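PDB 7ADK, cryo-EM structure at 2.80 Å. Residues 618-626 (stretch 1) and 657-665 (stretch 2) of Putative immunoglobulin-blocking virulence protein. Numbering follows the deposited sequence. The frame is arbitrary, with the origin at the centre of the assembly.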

ATOM      1  N   LYS A 618      22.522  20.000   9.043  1.00 65.16           N
ATOM      2  CA  LYS A 618      22.875  18.664   9.562  1.00 65.16           C
ATOM      3  C   LYS A 618      22.378  18.400  10.984  1.00 65.16           C
ATOM      4  O   LYS A 618      22.473  17.291  11.486  1.00 65.16           O
ATOM      5  N   SER A 619      21.840  19.400  11.650  1.00 64.17           N
ATOM      6  CA  SER A 619      21.634  19.448  13.090  1.00 64.17           C
ATOM      7  C   SER A 619      20.590  20.511  13.442  1.00 64.17           C
ATOM      8  O   SER A 619      20.215  21.319  12.598  1.00 64.17           O
ATOM      9  N   LEU A 620      20.161  20.579  14.697  1.00 67.18           N
ATOM     10  CA  LEU A 620      19.440  21.741  15.245  1.00 67.18           C
ATOM     11  C   LEU A 620      20.374  22.927  15.606  1.00 67.18           C
ATOM     12  O   LEU A 620      19.982  23.791  16.387  1.00 67.18           O
ATOM     13  N   LYS A 621      21.610  22.994  15.084  1.00 70.57           N
ATOM     14  CA  LYS A 621      22.500  24.151  15.292  1.00 70.57           C
ATOM     15  C   LYS A 621      21.847  25.420  14.735  1.00 70.57           C
ATOM     16  O   LYS A 621      21.347  25.414  13.619  1.00 70.57           O
ATOM     17  N   GLY A 622      21.891  26.513  15.485  1.00 70.71           N
ATOM     18  CA  GLY A 622      21.435  27.830  15.046  1.00 70.71           C
ATOM     19  C   GLY A 622      19.925  28.022  15.027  1.00 70.71           C
ATOM     20  O   GLY A 622      19.458  29.046  14.556  1.00 70.71           O
ATOM     21  N   LEU A 623      19.134  27.065  15.526  1.00 69.22           N
ATOM     22  CA  LEU A 623      17.669  27.088  15.550  1.00 69.22           C
ATOM     23  C   LEU A 623      17.131  27.359  16.966  1.00 69.22           C
ATOM     24  O   LEU A 623      17.524  26.699  17.928  1.00 69.22           O
ATOM     25  N   ARG A 624      16.211  28.319  17.103  1.00 71.37           N
ATOM     26  CA  ARG A 624      15.597  28.748  18.367  1.00 71.37           C
ATOM     27  C   ARG A 624      14.160  28.252  18.492  1.00 71.37           C
ATOM     28  O   ARG A 624      13.377  28.406  17.562  1.00 71.37           O
ATOM     29  N   PHE A 625      13.798  27.662  19.632  1.00 70.46           N
ATOM     30  CA  PHE A 625      12.467  27.080  19.878  1.00 70.46           C
ATOM     31  C   PHE A 625      11.714  27.770  21.021  1.00 70.46           C
ATOM     32  O   PHE A 625      10.717  27.236  21.497  1.00 70.46           O
ATOM     33  N   ASP A 626      12.136  28.963  21.446  1.00 79.56           N
ATOM     34  CA  ASP A 626      11.395  29.820  22.384  1.00 79.56           C
ATOM     35  C   ASP A 626      11.340  31.304  21.947  1.00 79.56           C
ATOM     36  O   ASP A 626      12.059  31.742  21.051  1.00 79.56           O
ATOM     37  N   LEU A 657      29.236  19.117  19.467  1.00 78.55           N
ATOM     38  CA  LEU A 657      29.354  19.801  20.759  1.00 78.55           C
ATOM     39  C   LEU A 657      28.274  20.884  20.940  1.00 78.55           C
ATOM     40  O   LEU A 657      27.897  21.217  22.062  1.00 78.55           O
ATOM     41  N   ASN A 658      27.782  21.427  19.827  1.00 75.99           N
ATOM     42  CA  ASN A 658      26.875  22.561  19.731  1.00 75.99           C
ATOM     43  C   ASN A 658      25.727  22.348  18.718  1.00 75.99           C
ATOM     44  O   ASN A 658      25.140  23.312  18.233  1.00 75.99           O
ATOM     45  N   GLU A 659      25.343  21.104  18.420  1.00 74.29           N
ATOM     46  CA  GLU A 659      23.963  20.853  18.002  1.00 74.29           C
ATOM     47  C   GLU A 659      23.048  21.120  19.212  1.00 74.29           C
ATOM     48  O   GLU A 659      23.306  20.619  20.309  1.00 74.29           O
ATOM     49  N   ALA A 660      21.962  21.862  19.011  1.00 72.11           N
ATOM     50  CA  ALA A 660      21.014  22.121  20.070  1.00 72.11           C
ATOM     51  C   ALA A 660      20.297  20.807  20.466  1.00 72.11           C
ATOM     52  O   ALA A 660      19.694  20.119  19.640  1.00 72.11           O
ATOM     53  N   ASN A 661      20.450  20.437  21.738  1.00 77.71           N
ATOM     54  CA  ASN A 661      20.372  19.074  22.272  1.00 77.71           C
ATOM     55  C   ASN A 661      18.977  18.607  22.734  1.00 77.71           C
ATOM     56  O   ASN A 661      18.386  17.698  22.150  1.00 77.71           O
ATOM     57  N   LEU A 662      18.450  19.217  23.796  1.00 75.98           N
ATOM     58  CA  LEU A 662      17.215  18.822  24.489  1.00 75.98           C
ATOM     59  C   LEU A 662      15.939  19.232  23.738  1.00 75.98           C
ATOM     60  O   LEU A 662      14.828  18.997  24.212  1.00 75.98           O
ATOM     61  N   GLN A 663      16.098  19.904  22.601  1.00 70.84           N
ATOM     62  CA  GLN A 663      15.055  20.503  21.766  1.00 70.84           C
ATOM     63  C   GLN A 663      14.366  19.484  20.853  1.00 70.84           C
ATOM     64  O   GLN A 663      13.227  19.681  20.444  1.00 70.84           O
ATOM     65  N   HIS A 664      15.012  18.351  20.602  1.00 64.44           N
ATOM     66  CA  HIS A 664      14.435  17.186  19.954  1.00 64.44           C
ATOM     67  C   HIS A 664      14.169  16.106  21.016  1.00 64.44           C
ATOM     68  O   HIS A 664      15.048  15.310  21.335  1.00 64.44           O
ATOM     69  N   LEU A 665      13.002  16.159  21.666  1.00 69.11           N
ATOM     70  CA  LEU A 665      12.636  15.318  22.819  1.00 69.11           C
ATOM     71  C   LEU A 665      11.142  14.952  22.847  1.00 69.11           C
ATOM     72  O   LEU A 665      10.549  14.790  23.907  1.00 69.11           O
TER

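Residues 618-626 and 657-665 of the putative immunoglobulin-blocking virulence protein meet as two irregular segments, neither containing a regular helix or strand, and together bury 424 Å² of surface. The backbones come closest around Lys-621 and Glu-659, whose CA atoms are 4.5 Å apart, and diverge to 7.3 Å between the CA atoms of Phe-625 and Gln-663. Side chains span the wider end, and near Leu-620 the main chain also takes part in the contact.

One hydrogen bond joins the stretches. Glu-659 adopts an extended conformation (chi1 t, chi2 t); its CA-to-CB bond runs sideways, but the chain reaches across to bring the carboxylate to the main chain of the first stretch. There OE2 of Glu-659 accepts from the backbone N of Leu-620 at 3.0 Å, with an N-H...acceptor angle of 164° that makes the bond nearly linear. OE2 of Glu-659 also lies 3.5 Å from CA of Ser-619, so the carboxylate packs closely against the backbone at this point. Ser-619, chi1 p, points toward the second stretch, and its CB is 3.7 Å from CD of Glu-659. Its hydroxyl oxygen also accepts within its own segment: OG of Ser-619 accepts from N of Lys-621 at 3.3 Å. Consecutive backbone amides, those of Leu-620 and Lys-621, are thus both engaged by side-chain oxygens, one from each stretch.

The apolar part of the contact centres on Leu-620, which has the largest area covered by the opposing segment. With chi1 m (-89°) and chi2 p, Leu-620 places its CD2 4.0 Å from CB of Gln-663 and also 4.0 Å from CB of His-664, so that one methyl rests on the aliphatic beginnings of two polar residues. Ala-660 points toward the first stretch; its CB lies 4.1 Å from CB of Leu-620 and 3.3 Å from the carbonyl O of Leu-620. The carbonyl O of Leu-620 opens the type II turn ending at Leu-623 and accepts a weak hydrogen bond from N of Leu-623 at 3.5 Å. At the third position of the turn, Gly-622 has a positive phi, which favours glycine, and adds no side chain to the contact.

Gln-663 and Phe-625 point toward each other's stretches and span the wider end. Gln-663 (chi1 m, chi2 t) extends its amide to the edge of the Phe-625 ring, near the ring plane, with NE2 of Gln-663 3.3 Å from CD1 of Phe-625. The phenylalanine is also m, with chi2 at 82°. The same NE2 of Gln-663 is 3.5 Å from the carbonyl O of Leu-623, a separation that leaves a hydrogen bond undecided.

A further contact lies at Lys-621. Lys-621 (chi1 t, chi2 t) runs past Asn-658 (chi1 p), with CD of Lys-621 3.6 Å from ND2 of Asn-658. This is packing of the lysine's aliphatic portion against an amide, while the end of the lysine leads away.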

ATOM      1  CB  LYS A 618      24.398  18.486   9.433  1.00 65.16           C
ATOM      2  CG  LYS A 618      24.803  18.250   7.967  1.00 65.16           C
ATOM      3  CD  LYS A 618      26.313  18.228   7.741  1.00 65.16           C
ATOM      4  CE  LYS A 618      27.007  19.591   7.846  1.00 65.16           C
ATOM      5  NZ  LYS A 618      26.737  20.494   6.709  1.00 65.16           N
ATOM      6  CB  SER A 619      22.983  19.779  13.737  1.00 64.17           C
ATOM      7  OG  SER A 619      23.518  21.006  13.291  1.00 64.17           O
ATOM      8  CB  LEU A 620      18.556  21.294  16.428  1.00 67.18           C
ATOM      9  CG  LEU A 620      17.137  20.839  16.058  1.00 67.18           C
ATOM     10  CD1 LEU A 620      17.102  19.725  15.034  1.00 67.18           C
ATOM     11  CD2 LEU A 620      16.420  20.341  17.308  1.00 67.18           C
ATOM     12  CB  LYS A 621      23.869  23.920  14.623  1.00 70.57           C
ATOM     13  CG  LYS A 621      24.904  24.999  14.983  1.00 70.57           C
ATOM     14  CD  LYS A 621      26.162  24.982  14.110  1.00 70.57           C
ATOM     15  CE  LYS A 621      26.053  25.839  12.853  1.00 70.57           C
ATOM     16  NZ  LYS A 621      26.194  27.285  13.137  1.00 70.57           N
ATOM     17  CB  LEU A 623      17.131  25.759  14.994  1.00 69.22           C
ATOM     18  CG  LEU A 623      17.573  25.380  13.569  1.00 69.22           C
ATOM     19  CD1 LEU A 623      16.838  24.117  13.134  1.00 69.22           C
ATOM     20  CD2 LEU A 623      17.271  26.469  12.548  1.00 69.22           C
ATOM     21  CB  ARG A 624      15.676  30.274  18.478  1.00 71.37           C
ATOM     22  CG  ARG A 624      17.129  30.767  18.513  1.00 71.37           C
ATOM     23  CD  ARG A 624      17.233  32.273  18.742  1.00 71.37           C
ATOM     24  NE  ARG A 624      16.793  33.053  17.573  1.00 71.37           N
ATOM     25  CZ  ARG A 624      17.543  33.469  16.574  1.00 71.37           C
ATOM     26  NH1 ARG A 624      17.067  34.254  15.668  1.00 71.37           N
ATOM     27  NH2 ARG A 624      18.789  33.146  16.456  1.00 71.37           N
ATOM     28  CB  PHE A 625      12.552  25.550  20.055  1.00 70.46           C
ATOM     29  CG  PHE A 625      13.024  24.774  18.832  1.00 70.46           C
ATOM     30  CD1 PHE A 625      14.397  24.676  18.569  1.00 70.46           C
ATOM     31  CD2 PHE A 625      12.111  24.181  17.947  1.00 70.46           C
ATOM     32  CE1 PHE A 625      14.866  23.975  17.447  1.00 70.46           C
ATOM     33  CE2 PHE A 625      12.578  23.509  16.803  1.00 70.46           C
ATOM     34  CZ  PHE A 625      13.953  23.401  16.554  1.00 70.46           C
ATOM     35  CB  ASP A 626      11.862  29.607  23.828  1.00 79.56           C
ATOM     36  CG  ASP A 626      13.337  29.869  24.135  1.00 79.56           C
ATOM     37  OD1 ASP A 626      14.114  30.219  23.234  1.00 79.56           O
ATOM     38  OD2 ASP A 626      13.730  29.704  25.305  1.00 79.56           O
ATOM     39  CB  LEU A 657      30.736  20.467  20.854  1.00 78.55           C
ATOM     40  CG  LEU A 657      31.946  19.524  20.930  1.00 78.55           C
ATOM     41  CD1 LEU A 657      32.384  18.963  19.583  1.00 78.55           C
ATOM     42  CD2 LEU A 657      33.134  20.298  21.488  1.00 78.55           C
ATOM     43  CB  ASN A 658      27.697  23.838  19.493  1.00 75.99           C
ATOM     44  CG  ASN A 658      28.486  23.821  18.202  1.00 75.99           C
ATOM     45  OD1 ASN A 658      29.629  23.396  18.146  1.00 75.99           O
ATOM     46  ND2 ASN A 658      27.919  24.315  17.142  1.00 75.99           N
ATOM     47  CB  GLU A 659      23.749  19.431  17.456  1.00 74.29           C
ATOM     48  CG  GLU A 659      22.231  19.180  17.348  1.00 74.29           C
ATOM     49  CD  GLU A 659      21.784  17.899  16.663  1.00 74.29           C
ATOM     50  OE1 GLU A 659      22.475  16.872  16.768  1.00 74.29           O
ATOM     51  OE2 GLU A 659      20.688  17.925  16.065  1.00 74.29           O
ATOM     52  CB  ALA A 660      20.126  23.276  19.642  1.00 72.11           C
ATOM     53  CB  ASN A 661      21.441  18.938  23.385  1.00 77.71           C
ATOM     54  CG  ASN A 661      21.414  19.981  24.502  1.00 77.71           C
ATOM     55  OD1 ASN A 661      20.621  20.911  24.537  1.00 77.71           O
ATOM     56  ND2 ASN A 661      22.265  19.857  25.477  1.00 77.71           N
ATOM     57  CB  LEU A 662      17.203  19.440  25.904  1.00 75.98           C
ATOM     58  CG  LEU A 662      18.394  19.115  26.825  1.00 75.98           C
ATOM     59  CD1 LEU A 662      18.349  19.993  28.055  1.00 75.98           C
ATOM     60  CD2 LEU A 662      18.402  17.669  27.259  1.00 75.98           C
ATOM     61  CB  GLN A 663      15.733  21.638  20.994  1.00 70.84           C
ATOM     62  CG  GLN A 663      15.967  22.801  21.970  1.00 70.84           C
ATOM     63  CD  GLN A 663      17.072  23.767  21.578  1.00 70.84           C
ATOM     64  OE1 GLN A 663      17.997  24.001  22.337  1.00 70.84           O
ATOM     65  NE2 GLN A 663      17.078  24.292  20.383  1.00 70.84           N
ATOM     66  CB  HIS A 664      15.392  16.750  18.847  1.00 64.44           C
ATOM     67  CG  HIS A 664      14.834  15.712  17.935  1.00 64.44           C
ATOM     68  ND1 HIS A 664      13.559  15.186  18.027  1.00 64.44           N
ATOM     69  CD2 HIS A 664      15.439  15.244  16.813  1.00 64.44           C
ATOM     70  CE1 HIS A 664      13.405  14.441  16.931  1.00 64.44           C
ATOM     71  NE2 HIS A 664      14.521  14.425  16.208  1.00 64.44           N
ATOM     72  CB  LEU A 665      13.123  15.951  24.134  1.00 69.11           C
ATOM     73  CG  LEU A 665      13.238  14.951  25.307  1.00 69.11           C
ATOM     74  CD1 LEU A 665      14.603  14.296  25.325  1.00 69.11           C
ATOM     75  CD2 LEU A 665      13.029  15.644  26.649  1.00 69.11           C
TER